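Local coordinates for reticulocyte binding protein (Streptococcus agalactiae COH1, PDB 3FAW) that probably hydrolyses the alpha-1,6 linkages of pullulan and of branched alpha-glucans at the streptococcal surface, as a cell-wall-anchored, secreted pullulanase, at residues A[150-154]-A[404-409]; A[244-250]-A[365-370]; A[521-525]-A[535-539]; A[774-780]-A[807-813]. All blocks are in the same frame, centred on the assembly; numbering follows the deposited sequence.

Contact 1: residues A[150-154]-A[404-409]; sequences LWSPS and IEPNYY
This buried contact joins the beta-sandwich of a carbohydrate-binding module of family 48 to the catalytic alpha-amylase TIM barrel, and an aromatic cluster of Trp151, Tyr408 and Tyr409 forms its centre. Residues 150-151 end strand 146-151 (Trp151 phi/psi -86/123), and 152-154 continue as a loop that turns at Pro153 and Ser154. Residues 404-409 are an irregular loop after helix 399-402, extended at Glu405 (-146/114). The backbones come closest at Ser152 and Glu405, with CA atoms 5.6 Å apart. Among the aromatic residues, Trp151 (chi1 t, chi2 86°) turns the edge of its six-membered ring to the face of Tyr408, centroids 5.0 Å apart and planes at 53°. It makes an offset edge-to-face pair with Tyr409 at 5.6 Å and 79°. Chi1 of t for Tyr408 and m for Tyr409 places both rings round the indole, which is large enough to reach them at once while its NE1 bonds to Tyr129 O. The polar part belongs to Glu405 (t, p, chi3 27°), long enough to accept from the turn beyond the strand: Ser154 N donates to Glu405 OE1 at 3.1 Å. Its OE2 forms a salt bridge with Lys125, balancing the buried carboxylate. Ile404 packs against the strand end, its CG2 3.7 Å from Trp151 O. One water bridges the segments, 2.8 Å from Trp151 O, to which it donates, and 2.9 Å from Tyr409 OH.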
loop_
_atom_site.group_PDB
_atom_site.type_symbol
_atom_site.label_atom_id
_atom_site.label_comp_id
_atom_site.label_asym_id
_atom_site.label_seq_id
_atom_site.Cartn_x
_atom_site.Cartn_y
_atom_site.Cartn_z
ATOM N N LEU A 150 8.975 5.529 26.237
ATOM C CA LEU A 150 9.757 5.651 24.998
ATOM C C LEU A 150 10.968 4.714 25.051
ATOM O O LEU A 150 11.756 4.769 25.998
ATOM C CB LEU A 150 10.248 7.089 24.802
ATOM C CG LEU A 150 11.051 7.342 23.516
ATOM C CD1 LEU A 150 10.114 7.425 22.309
ATOM C CD2 LEU A 150 11.905 8.595 23.627
ATOM N N TRP A 151 11.117 3.869 24.033
ATOM C CA TRP A 151 12.251 2.942 23.947
ATOM C C TRP A 151 13.451 3.641 23.299
ATOM O O TRP A 151 13.349 4.146 22.182
ATOM C CB TRP A 151 11.851 1.694 23.148
ATOM C CG TRP A 151 12.915 0.642 23.056
ATOM C CD1 TRP A 151 13.171 -0.349 23.959
ATOM C CD2 TRP A 151 13.856 0.467 21.991
ATOM N NE1 TRP A 151 14.219 -1.126 23.523
ATOM C CE2 TRP A 151 14.659 -0.645 22.319
ATOM C CE3 TRP A 151 14.104 1.149 20.793
ATOM C CZ2 TRP A 151 15.694 -1.096 21.490
ATOM C CZ3 TRP A 151 15.129 0.701 19.967
ATOM C CH2 TRP A 151 15.913 -0.412 20.321
ATOM N N SER A 152 14.580 3.676 24.006
ATOM C CA SER A 152 15.794 4.343 23.503
ATOM C C SER A 152 17.024 3.974 24.351
ATOM O O SER A 152 17.502 4.781 25.144
ATOM C CB SER A 152 15.598 5.867 23.479
ATOM O OG SER A 152 16.688 6.519 22.853
ATOM N N PRO A 153 17.554 2.754 24.161
ATOM C CA PRO A 153 18.518 2.202 25.112
ATOM C C PRO A 153 19.888 2.896 25.167
ATOM O O PRO A 153 20.566 2.768 26.183
ATOM C CB PRO A 153 18.659 0.742 24.657
ATOM C CG PRO A 153 18.311 0.755 23.221
ATOM C CD PRO A 153 17.293 1.834 23.040
ATOM N N SER A 154 20.282 3.622 24.115
ATOM C CA SER A 154 21.601 4.267 24.067
ATOM C C SER A 154 21.593 5.718 24.561
ATOM O O SER A 154 22.639 6.371 24.587
ATOM C CB SER A 154 22.176 4.213 22.647
ATOM O OG SER A 154 21.434 5.031 21.756
ATOM N N ILE A 404 16.077 8.707 17.215
ATOM C CA ILE A 404 15.600 8.087 18.453
ATOM C C ILE A 404 16.628 7.104 18.988
ATOM O O ILE A 404 17.008 7.162 20.156
ATOM C CB ILE A 404 14.257 7.353 18.247
ATOM C CG1 ILE A 404 13.180 8.330 17.753
ATOM C CG2 ILE A 404 13.811 6.679 19.548
ATOM C CD1 ILE A 404 11.852 7.677 17.417
ATOM N N GLU A 405 17.062 6.196 18.120
ATOM C CA GLU A 405 18.082 5.206 18.453
ATOM C C GLU A 405 18.899 4.947 17.197
ATOM O O GLU A 405 18.366 4.428 16.217
ATOM C CB GLU A 405 17.432 3.909 18.947
ATOM C CG GLU A 405 18.400 2.750 19.234
ATOM C CD GLU A 405 19.398 3.038 20.351
ATOM O OE1 GLU A 405 19.104 3.853 21.249
ATOM O OE2 GLU A 405 20.481 2.426 20.339
ATOM N N PRO A 406 20.190 5.315 17.212
ATOM C CA PRO A 406 20.991 5.130 16.006
ATOM C C PRO A 406 21.374 3.668 15.786
ATOM O O PRO A 406 21.407 2.880 16.737
ATOM C CB PRO A 406 22.232 5.987 16.271
ATOM C CG PRO A 406 22.367 6.003 17.750
ATOM C CD PRO A 406 20.972 5.906 18.313
ATOM N N ASN A 407 21.645 3.319 14.532
ATOM C CA ASN A 407 22.103 1.979 14.181
ATOM C C ASN A 407 21.187 0.890 14.751
ATOM O O ASN A 407 21.642 0.017 15.486
ATOM C CB ASN A 407 23.542 1.762 14.673
ATOM C CG ASN A 407 24.443 2.951 14.397
ATOM O OD1 ASN A 407 24.843 3.193 13.259
ATOM N ND2 ASN A 407 24.773 3.694 15.442
ATOM N N TYR A 408 19.896 0.950 14.432
ATOM C CA TYR A 408 18.983 -0.120 14.848
ATOM C C TYR A 408 17.717 -0.279 13.991
ATOM O O TYR A 408 17.479 -1.348 13.426
ATOM C CB TYR A 408 18.558 0.028 16.320
ATOM C CG TYR A 408 17.570 -1.053 16.673
ATOM C CD1 TYR A 408 18.008 -2.310 17.072
ATOM C CD2 TYR A 408 16.199 -0.845 16.525
ATOM C CE1 TYR A 408 17.115 -3.318 17.349
ATOM C CE2 TYR A 408 15.298 -1.845 16.792
ATOM C CZ TYR A 408 15.757 -3.086 17.205
ATOM O OH TYR A 408 14.863 -4.094 17.475
ATOM N N TYR A 409 16.897 0.765 13.944
ATOM C CA TYR A 409 15.537 0.673 13.387
ATOM C C TYR A 409 15.506 0.335 11.899
ATOM O O TYR A 409 14.614 -0.377 11.432
ATOM C CB TYR A 409 14.769 1.983 13.604
ATOM C CG TYR A 409 14.075 2.101 14.946
ATOM C CD1 TYR A 409 12.994 1.282 15.266
ATOM C CD2 TYR A 409 14.472 3.059 15.879
ATOM C CE1 TYR A 409 12.341 1.396 16.484
ATOM C CE2 TYR A 409 13.824 3.181 17.100
ATOM C CZ TYR A 409 12.759 2.348 17.394
ATOM O OH TYR A 409 12.106 2.469 18.598
HETATM O O HOH W 1 11.421 4.667 20.291
#

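Contact 2: residues A[244-250]-A[365-370]; sequences VNPSQLG and PSARIA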
loop_
_atom_site.group_PDB
_atom_site.type_symbol
_atom_site.label_atom_id
_atom_site.label_comp_id
_atom_site.label_asym_id
_atom_site.label_seq_id
_atom_site.Cartn_x
_atom_site.Cartn_y
_atom_site.Cartn_z
ATOM N N VAL A 244 -4.152 11.957 23.431
ATOM C CA VAL A 244 -5.542 11.613 23.131
ATOM C C VAL A 244 -5.947 10.252 23.704
ATOM O O VAL A 244 -5.096 9.429 24.064
ATOM C CB VAL A 244 -5.820 11.604 21.600
ATOM C CG1 VAL A 244 -5.739 13.013 21.028
ATOM C CG2 VAL A 244 -4.859 10.656 20.872
ATOM N N ASN A 245 -7.260 10.034 23.772
ATOM C CA ASN A 245 -7.843 8.775 24.224
ATOM C C ASN A 245 -8.765 8.208 23.132
ATOM O O ASN A 245 -9.973 8.471 23.135
ATOM C CB ASN A 245 -8.608 8.990 25.537
ATOM C CG ASN A 245 -8.939 7.683 26.252
ATOM O OD1 ASN A 245 -9.046 6.625 25.630
ATOM N ND2 ASN A 245 -9.100 7.756 27.571
ATOM N N PRO A 246 -8.190 7.438 22.184
ATOM C CA PRO A 246 -8.919 6.871 21.043
ATOM C C PRO A 246 -10.244 6.188 21.391
ATOM O O PRO A 246 -11.240 6.396 20.697
ATOM C CB PRO A 246 -7.925 5.851 20.476
ATOM C CG PRO A 246 -6.601 6.439 20.781
ATOM C CD PRO A 246 -6.760 7.073 22.136
ATOM N N SER A 247 -10.245 5.396 22.461
ATOM C CA SER A 247 -11.416 4.597 22.853
ATOM C C SER A 247 -12.642 5.443 23.212
ATOM O O SER A 247 -13.778 4.978 23.090
ATOM C CB SER A 247 -11.060 3.677 24.029
ATOM O OG SER A 247 -10.642 4.421 25.160
ATOM N N GLN A 248 -12.407 6.683 23.639
ATOM C CA GLN A 248 -13.485 7.589 24.011
ATOM C C GLN A 248 -14.107 8.303 22.798
ATOM O O GLN A 248 -15.157 8.925 22.928
ATOM C CB GLN A 248 -12.980 8.615 25.038
ATOM C CG GLN A 248 -12.589 8.000 26.387
ATOM C CD GLN A 248 -12.160 9.034 27.418
ATOM O OE1 GLN A 248 -11.726 10.132 27.072
ATOM N NE2 GLN A 248 -12.281 8.682 28.695
ATOM N N LEU A 249 -13.475 8.196 21.628
ATOM C CA LEU A 249 -13.880 8.969 20.443
ATOM C C LEU A 249 -14.598 8.124 19.386
ATOM O O LEU A 249 -14.361 6.924 19.261
ATOM C CB LEU A 249 -12.656 9.634 19.806
ATOM C CG LEU A 249 -11.756 10.442 20.744
ATOM C CD1 LEU A 249 -10.447 10.830 20.043
ATOM C CD2 LEU A 249 -12.486 11.676 21.269
ATOM N N GLY A 250 -15.469 8.771 18.619
ATOM C CA GLY A 250 -16.210 8.110 17.545
ATOM C C GLY A 250 -17.344 7.240 18.066
ATOM O O GLY A 250 -17.545 7.149 19.281
ATOM N N PRO A 365 -6.725 17.312 17.858
ATOM C CA PRO A 365 -6.167 15.988 17.550
ATOM C C PRO A 365 -7.129 14.810 17.769
ATOM O O PRO A 365 -6.893 13.722 17.250
ATOM C CB PRO A 365 -4.954 15.888 18.484
ATOM C CG PRO A 365 -5.253 16.796 19.607
ATOM C CD PRO A 365 -6.098 17.906 19.054
ATOM N N SER A 366 -8.199 15.028 18.527
ATOM C CA SER A 366 -9.200 13.992 18.756
ATOM C C SER A 366 -10.157 13.833 17.570
ATOM O O SER A 366 -10.698 12.750 17.346
ATOM C CB SER A 366 -9.992 14.299 20.034
ATOM O OG SER A 366 -9.162 14.172 21.180
ATOM N N ALA A 367 -10.348 14.908 16.808
ATOM C CA ALA A 367 -11.356 14.941 15.744
ATOM C C ALA A 367 -11.139 13.866 14.675
ATOM O O ALA A 367 -12.056 13.111 14.368
ATOM C CB ALA A 367 -11.400 16.321 15.107
ATOM N N ARG A 368 -9.928 13.789 14.128
ATOM C CA ARG A 368 -9.622 12.856 13.028
ATOM C C ARG A 368 -9.855 11.385 13.370
ATOM O O ARG A 368 -10.228 10.599 12.498
ATOM C CB ARG A 368 -8.190 13.056 12.524
ATOM C CG ARG A 368 -7.113 12.787 13.580
ATOM C CD ARG A 368 -6.278 14.009 13.813
ATOM N NE ARG A 368 -4.943 13.929 13.272
ATOM C CZ ARG A 368 -4.158 14.979 13.047
ATOM N NH1 ARG A 368 -4.572 16.223 13.271
ATOM N NH2 ARG A 368 -2.949 14.779 12.573
ATOM N N ILE A 369 -9.624 11.020 14.629
ATOM C CA ILE A 369 -9.902 9.673 15.116
ATOM C C ILE A 369 -11.412 9.425 15.079
ATOM O O ILE A 369 -11.871 8.380 14.599
ATOM C CB ILE A 369 -9.350 9.473 16.553
ATOM C CG1 ILE A 369 -7.819 9.513 16.536
ATOM C CG2 ILE A 369 -9.853 8.152 17.158
ATOM C CD1 ILE A 369 -7.175 9.497 17.916
ATOM N N ALA A 370 -12.173 10.399 15.577
ATOM C CA ALA A 370 -13.633 10.342 15.544
ATOM C C ALA A 370 -14.172 10.370 14.105
ATOM O O ALA A 370 -15.126 9.668 13.776
ATOM C CB ALA A 370 -14.219 11.496 16.351
HETATM O O HOH W 2 -8.953 12.291 23.280
#
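Residues 244-250 run extended through Val244 and Asn245, turn once in a 3-10 segment at 246-248, and leave through Gly250, whose phi of 76° is easily reached without a side chain. The turn is closed by Gln248 N to Asn245 O (3.1 Å) and Leu249 N to Pro246 O (3.0 Å). Opposite lies the first part of helix 367-381, where Ala370 N bonds to Ser366 O at 3.3 Å. The backbones converge toward Gly250 and Ala370, whose CA atoms are 4.0 Å apart; such closeness suits a glycine beside an alanine. Elsewhere apolar side chains fill the gap. Val244 reaches Pro365 CB through CG1 and Ile369 CD1 through CG2, both at 3.9 Å. Leu249, directed at the helix, places CD1 3.9 Å from Ile369 CB and 3.3 Å from Ser366 O, while its CB is 4.2 Å from Ala370 CB. Pro246 CG approaches Ile369 CD1 at 4.2 Å, so Ile369 meets three apolar residues. A water links Asn245 N (2.9 Å) to Ser366 OG (2.8 Å). The contact thus packs the connection between strands 241-242 and 269-273 against a barrel helix: Lys373, one turn on, donates to Pro246 O and Leu249 O, and helix 432-449 adds Tyr444 and Glu448 beside Pro246 and Phe449 beside Ile369.

Contact 3: residues A[521-525]-A[535-539]; sequences RNSLK and AFITG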
loop_
_atom_site.group_PDB
_atom_site.type_symbol
_atom_site.label_atom_id
_atom_site.label_comp_id
_atom_site.label_asym_id
_atom_site.label_seq_id
_atom_site.Cartn_x
_atom_site.Cartn_y
_atom_site.Cartn_z
ATOM N N ARG A 521 -2.240 -7.807 -15.808
ATOM C CA ARG A 521 -2.204 -6.386 -16.174
ATOM C C ARG A 521 -1.511 -6.208 -17.529
ATOM O O ARG A 521 -2.121 -5.722 -18.485
ATOM C CB ARG A 521 -1.484 -5.575 -15.087
ATOM C CG ARG A 521 -1.311 -4.080 -15.385
ATOM C CD ARG A 521 -0.282 -3.458 -14.449
ATOM N NE ARG A 521 1.094 -3.755 -14.858
ATOM C CZ ARG A 521 2.180 -3.574 -14.100
ATOM N NH1 ARG A 521 2.077 -3.099 -12.865
ATOM N NH2 ARG A 521 3.385 -3.879 -14.574
ATOM N N ASN A 522 -0.249 -6.635 -17.606
ATOM C CA ASN A 522 0.559 -6.501 -18.824
ATOM C C ASN A 522 -0.074 -7.161 -20.043
ATOM O O ASN A 522 -0.163 -6.551 -21.114
ATOM C CB ASN A 522 1.957 -7.093 -18.615
ATOM C CG ASN A 522 2.817 -6.259 -17.688
ATOM O OD1 ASN A 522 2.424 -5.179 -17.260
ATOM N ND2 ASN A 522 4.006 -6.762 -17.378
ATOM N N SER A 523 -0.506 -8.410 -19.874
ATOM C CA SER A 523 -1.071 -9.184 -20.979
ATOM C C SER A 523 -2.330 -8.540 -21.567
ATOM O O SER A 523 -2.523 -8.553 -22.786
ATOM C CB SER A 523 -1.376 -10.613 -20.529
ATOM O OG SER A 523 -0.190 -11.287 -20.143
ATOM N N LEU A 524 -3.176 -7.972 -20.708
ATOM C CA LEU A 524 -4.438 -7.365 -21.158
ATOM C C LEU A 524 -4.296 -5.940 -21.706
ATOM O O LEU A 524 -4.937 -5.605 -22.703
ATOM C CB LEU A 524 -5.478 -7.374 -20.031
ATOM C CG LEU A 524 -6.006 -8.733 -19.557
ATOM C CD1 LEU A 524 -7.262 -8.544 -18.703
ATOM C CD2 LEU A 524 -6.291 -9.670 -20.724
ATOM N N LYS A 525 -3.486 -5.101 -21.061
ATOM C CA LYS A 525 -3.411 -3.674 -21.446
ATOM C C LYS A 525 -2.053 -2.982 -21.227
ATOM O O LYS A 525 -1.990 -1.756 -21.161
ATOM C CB LYS A 525 -4.533 -2.879 -20.745
ATOM C CG LYS A 525 -4.742 -3.194 -19.262
ATOM C CD LYS A 525 -3.550 -2.829 -18.379
ATOM C CE LYS A 525 -3.344 -1.315 -18.280
ATOM N NZ LYS A 525 -2.364 -0.963 -17.223
ATOM N N ALA A 535 -1.708 -4.734 -26.436
ATOM C CA ALA A 535 -1.913 -5.999 -25.737
ATOM C C ALA A 535 -3.313 -6.527 -26.076
ATOM O O ALA A 535 -3.885 -6.121 -27.087
ATOM C CB ALA A 535 -1.733 -5.810 -24.234
ATOM N N PHE A 536 -3.868 -7.414 -25.249
ATOM C CA PHE A 536 -5.100 -8.127 -25.618
ATOM C C PHE A 536 -6.276 -7.219 -26.008
ATOM O O PHE A 536 -6.892 -7.431 -27.048
ATOM C CB PHE A 536 -5.547 -9.083 -24.509
ATOM C CG PHE A 536 -6.577 -10.087 -24.957
ATOM C CD1 PHE A 536 -6.200 -11.200 -25.699
ATOM C CD2 PHE A 536 -7.919 -9.920 -24.643
ATOM C CE1 PHE A 536 -7.141 -12.126 -26.121
ATOM C CE2 PHE A 536 -8.871 -10.847 -25.059
ATOM C CZ PHE A 536 -8.482 -11.948 -25.802
ATOM N N ILE A 537 -6.588 -6.223 -25.179
ATOM C CA ILE A 537 -7.718 -5.326 -25.451
ATOM C C ILE A 537 -7.332 -4.067 -26.247
ATOM O O ILE A 537 -8.180 -3.203 -26.469
ATOM C CB ILE A 537 -8.477 -4.916 -24.150
ATOM C CG1 ILE A 537 -7.685 -3.883 -23.330
ATOM C CG2 ILE A 537 -8.820 -6.158 -23.323
ATOM C CD1 ILE A 537 -8.311 -3.545 -21.977
ATOM N N THR A 538 -6.071 -3.971 -26.675
ATOM C CA THR A 538 -5.575 -2.802 -27.415
ATOM C C THR A 538 -4.877 -3.184 -28.731
ATOM O O THR A 538 -3.962 -2.489 -29.188
ATOM C CB THR A 538 -4.619 -1.954 -26.543
ATOM O OG1 THR A 538 -3.576 -2.784 -26.023
ATOM C CG2 THR A 538 -5.379 -1.306 -25.387
ATOM N N GLY A 539 -5.314 -4.290 -29.331
ATOM C CA GLY A 539 -4.880 -4.674 -30.681
ATOM C C GLY A 539 -3.585 -5.463 -30.814
ATOM O O GLY A 539 -3.086 -5.634 -31.922
#
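Two backbone amides of the returning loop satisfy carbonyls in the last turn of helix 518-525. Phe536 N donates to Ser523 O and Ile537 N to Leu524 O, each at 3.0 Å and nearly straight (162° and 174°). Carbonyls near the end of a helix lack the amides of a following turn, and here the loop supplies them. Within the helix, Lys525 N bonds to Arg521 O at 3.0 Å. The loop also closes on itself: Ala535 N donates to Thr538 OG1 at 2.7 Å, a bond for which a beta-hydroxy residue is well suited, and backbone Thr538 N donates to Ala535 O at 3.1 Å. Asn522 OD1 accepts from both NE and NH2 of Arg521, at 3.1 Å each, while Arg521 NH1 turns to Tyr569 OH. Ser523 OG bonds back to Asp519 O. Ile537 O accepts from Arg600. Small Ala535 lets the chains come close, its CB 3.2 Å from Ser523 O. Apolar contacts complete the fit: Leu524 CD2 lies 3.9 Å from Phe536 CB, and Lys525 CB 4.0 Å from Ile537 CD1, with Met607 of helix 590-609 beside Leu524, Phe536 and Ile537. The loop closed by these amides belongs to the connection between strands 513-516 and 566-568, the sixth and seventh of the parallel TIM barrel.

Contact 4: residues A[774-780]-A[807-813]; sequences GQVIVDA and TAIVIKV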
loop_
_atom_site.group_PDB
_atom_site.type_symbol
_atom_site.label_atom_id
_atom_site.label_comp_id
_atom_site.label_asym_id
_atom_site.label_seq_id
_atom_site.Cartn_x
_atom_site.Cartn_y
_atom_site.Cartn_z
ATOM N N GLY A 774 -28.763 -21.541 -24.015
ATOM C CA GLY A 774 -28.696 -20.669 -22.844
ATOM C C GLY A 774 -29.236 -19.267 -23.070
ATOM O O GLY A 774 -29.668 -18.921 -24.168
ATOM N N GLN A 775 -29.202 -18.465 -22.008
ATOM C CA GLN A 775 -29.675 -17.082 -22.037
ATOM C C GLN A 775 -28.483 -16.133 -22.044
ATOM O O GLN A 775 -27.505 -16.360 -21.332
ATOM C CB GLN A 775 -30.532 -16.790 -20.804
ATOM C CG GLN A 775 -31.738 -17.714 -20.625
ATOM C CD GLN A 775 -32.307 -17.690 -19.207
ATOM O OE1 GLN A 775 -31.568 -17.580 -18.225
ATOM N NE2 GLN A 775 -33.626 -17.813 -19.098
ATOM N N VAL A 776 -28.575 -15.068 -22.837
ATOM C CA VAL A 776 -27.548 -14.023 -22.855
ATOM C C VAL A 776 -27.796 -13.031 -21.720
ATOM O O VAL A 776 -28.836 -12.368 -21.698
ATOM C CB VAL A 776 -27.541 -13.251 -24.193
ATOM C CG1 VAL A 776 -26.417 -12.205 -24.201
ATOM C CG2 VAL A 776 -27.392 -14.214 -25.361
ATOM N N ILE A 777 -26.849 -12.934 -20.783
ATOM C CA ILE A 777 -26.963 -11.984 -19.662
ATOM C C ILE A 777 -25.989 -10.793 -19.754
ATOM O O ILE A 777 -26.179 -9.777 -19.077
ATOM C CB ILE A 777 -26.852 -12.692 -18.289
ATOM C CG1 ILE A 777 -25.480 -13.339 -18.094
ATOM C CG2 ILE A 777 -27.963 -13.733 -18.153
ATOM C CD1 ILE A 777 -25.221 -13.755 -16.666
ATOM N N VAL A 778 -24.956 -10.923 -20.586
ATOM C CA VAL A 778 -24.092 -9.792 -20.935
ATOM C C VAL A 778 -23.990 -9.701 -22.453
ATOM O O VAL A 778 -23.722 -10.700 -23.123
ATOM C CB VAL A 778 -22.668 -9.928 -20.329
ATOM C CG1 VAL A 778 -21.778 -8.760 -20.754
ATOM C CG2 VAL A 778 -22.736 -10.018 -18.820
ATOM N N ASP A 779 -24.216 -8.507 -22.993
ATOM C CA ASP A 779 -24.046 -8.272 -24.429
ATOM C C ASP A 779 -23.237 -6.990 -24.654
ATOM O O ASP A 779 -22.547 -6.534 -23.743
ATOM C CB ASP A 779 -25.410 -8.281 -25.152
ATOM C CG ASP A 779 -26.226 -7.017 -24.931
ATOM O OD1 ASP A 779 -25.828 -6.150 -24.129
ATOM O OD2 ASP A 779 -27.288 -6.893 -25.581
ATOM N N ALA A 780 -23.309 -6.422 -25.856
ATOM C CA ALA A 780 -22.543 -5.218 -26.192
ATOM C C ALA A 780 -23.008 -3.962 -25.441
ATOM O O ALA A 780 -22.222 -3.027 -25.243
ATOM C CB ALA A 780 -22.586 -4.977 -27.698
ATOM N N THR A 807 -16.614 -6.689 -28.573
ATOM C CA THR A 807 -17.851 -7.061 -27.880
ATOM C C THR A 807 -17.610 -8.220 -26.909
ATOM O O THR A 807 -16.878 -9.165 -27.223
ATOM C CB THR A 807 -18.953 -7.469 -28.888
ATOM O OG1 THR A 807 -19.211 -6.381 -29.786
ATOM C CG2 THR A 807 -20.249 -7.855 -28.173
ATOM N N ALA A 808 -18.222 -8.128 -25.728
ATOM C CA ALA A 808 -18.194 -9.210 -24.743
ATOM C C ALA A 808 -19.585 -9.824 -24.621
ATOM O O ALA A 808 -20.569 -9.100 -24.489
ATOM C CB ALA A 808 -17.720 -8.687 -23.387
ATOM N N ILE A 809 -19.659 -11.152 -24.674
ATOM C CA ILE A 809 -20.922 -11.871 -24.494
ATOM C C ILE A 809 -20.808 -12.899 -23.366
ATOM O O ILE A 809 -19.863 -13.684 -23.333
ATOM C CB ILE A 809 -21.364 -12.608 -25.785
ATOM C CG1 ILE A 809 -21.347 -11.672 -27.002
ATOM C CG2 ILE A 809 -22.762 -13.184 -25.610
ATOM C CD1 ILE A 809 -22.372 -10.566 -26.944
ATOM N N VAL A 810 -21.769 -12.894 -22.446
ATOM C CA VAL A 810 -21.846 -13.938 -21.420
ATOM C C VAL A 810 -23.182 -14.667 -21.529
ATOM O O VAL A 810 -24.243 -14.037 -21.540
ATOM C CB VAL A 810 -21.668 -13.393 -19.984
ATOM C CG1 VAL A 810 -21.794 -14.527 -18.968
ATOM C CG2 VAL A 810 -20.321 -12.700 -19.832
ATOM N N ILE A 811 -23.109 -15.995 -21.622
ATOM C CA ILE A 811 -24.294 -16.851 -21.677
ATOM C C ILE A 811 -24.392 -17.694 -20.404
ATOM O O ILE A 811 -23.380 -18.165 -19.886
ATOM C CB ILE A 811 -24.265 -17.795 -22.904
ATOM C CG1 ILE A 811 -24.071 -16.996 -24.197
ATOM C CG2 ILE A 811 -25.554 -18.595 -22.990
ATOM C CD1 ILE A 811 -24.057 -17.849 -25.461
ATOM N N LYS A 812 -25.617 -17.870 -19.910
ATOM C CA LYS A 812 -25.900 -18.739 -18.767
ATOM C C LYS A 812 -26.833 -19.875 -19.187
ATOM O O LYS A 812 -27.857 -19.638 -19.839
ATOM C CB LYS A 812 -26.564 -17.938 -17.641
ATOM C CG LYS A 812 -26.944 -18.757 -16.407
ATOM C CD LYS A 812 -27.992 -18.046 -15.570
ATOM C CE LYS A 812 -28.418 -18.884 -14.376
ATOM N NZ LYS A 812 -29.500 -18.223 -13.592
ATOM N N VAL A 813 -26.478 -21.099 -18.801
ATOM C CA VAL A 813 -27.359 -22.259 -18.954
ATOM C C VAL A 813 -27.762 -22.764 -17.570
ATOM O O VAL A 813 -26.937 -23.321 -16.842
ATOM C CB VAL A 813 -26.682 -23.389 -19.749
ATOM C CG1 VAL A 813 -27.611 -24.601 -19.863
ATOM C CG2 VAL A 813 -26.275 -22.892 -21.134
#
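Val778 lies across Val810, their CB atoms 3.6 Å apart, and Ile777 reaches the same valine, CG1 to CG1 at 4.0 Å. Both residues facing Val810 make this a classic beta bulge: Val810 O accepts from Ile777 N at 2.9 Å and, weakly, from Val778 N at 3.3 Å, while Val810 N returns a bond to Val778 O at 3.0 Å. The extra residue fits because Ile777 drops its psi to -17°. Before the bulge the strands are regular and antiparallel, with Gln775 and Lys812 exchanging two 2.8 Å bonds, N to O each way. Val776 and Ile811 form a non-hydrogen-bonded pair, their side chains on the face opposite Gln775 and Lys812. Gly774 suits its place, since a CB would clash with Ile811 CG2, Lys812 O and Val813 CG2. Branched valines and isoleucines suit extended strands and fill both faces. Strand 775-778 is an edge strand of the C-terminal antiparallel sheet within this chain and 807-813 its neighbour, itself bonded to strand 748-754; Leu700 and Tyr693 of helix 685-703 cover Val778, and Phe796 of strand 794-796 packs on Val776 and Ile811.

How the contacts relate
From the N terminus, strand 146-151 opens the longest loop, which contact 1 closes at 404-409. Contact 2 (244-250 with 365-370) is nested inside it, about 15 Å away between nearest atoms. Contact 1 joins the carbohydrate-binding module to the barrel, and contact 2 joins the segment leading into the barrel to one of its helices. Contacts 3 and 4 follow in series, each closing a short loop: contact 3 within the barrel's later half, contact 4 in the C-terminal sheet. Their centres lie about 22 Å apart, on the same side of the chain's centre and opposite contact 1, whose centre is about 62 Å from that of contact 4.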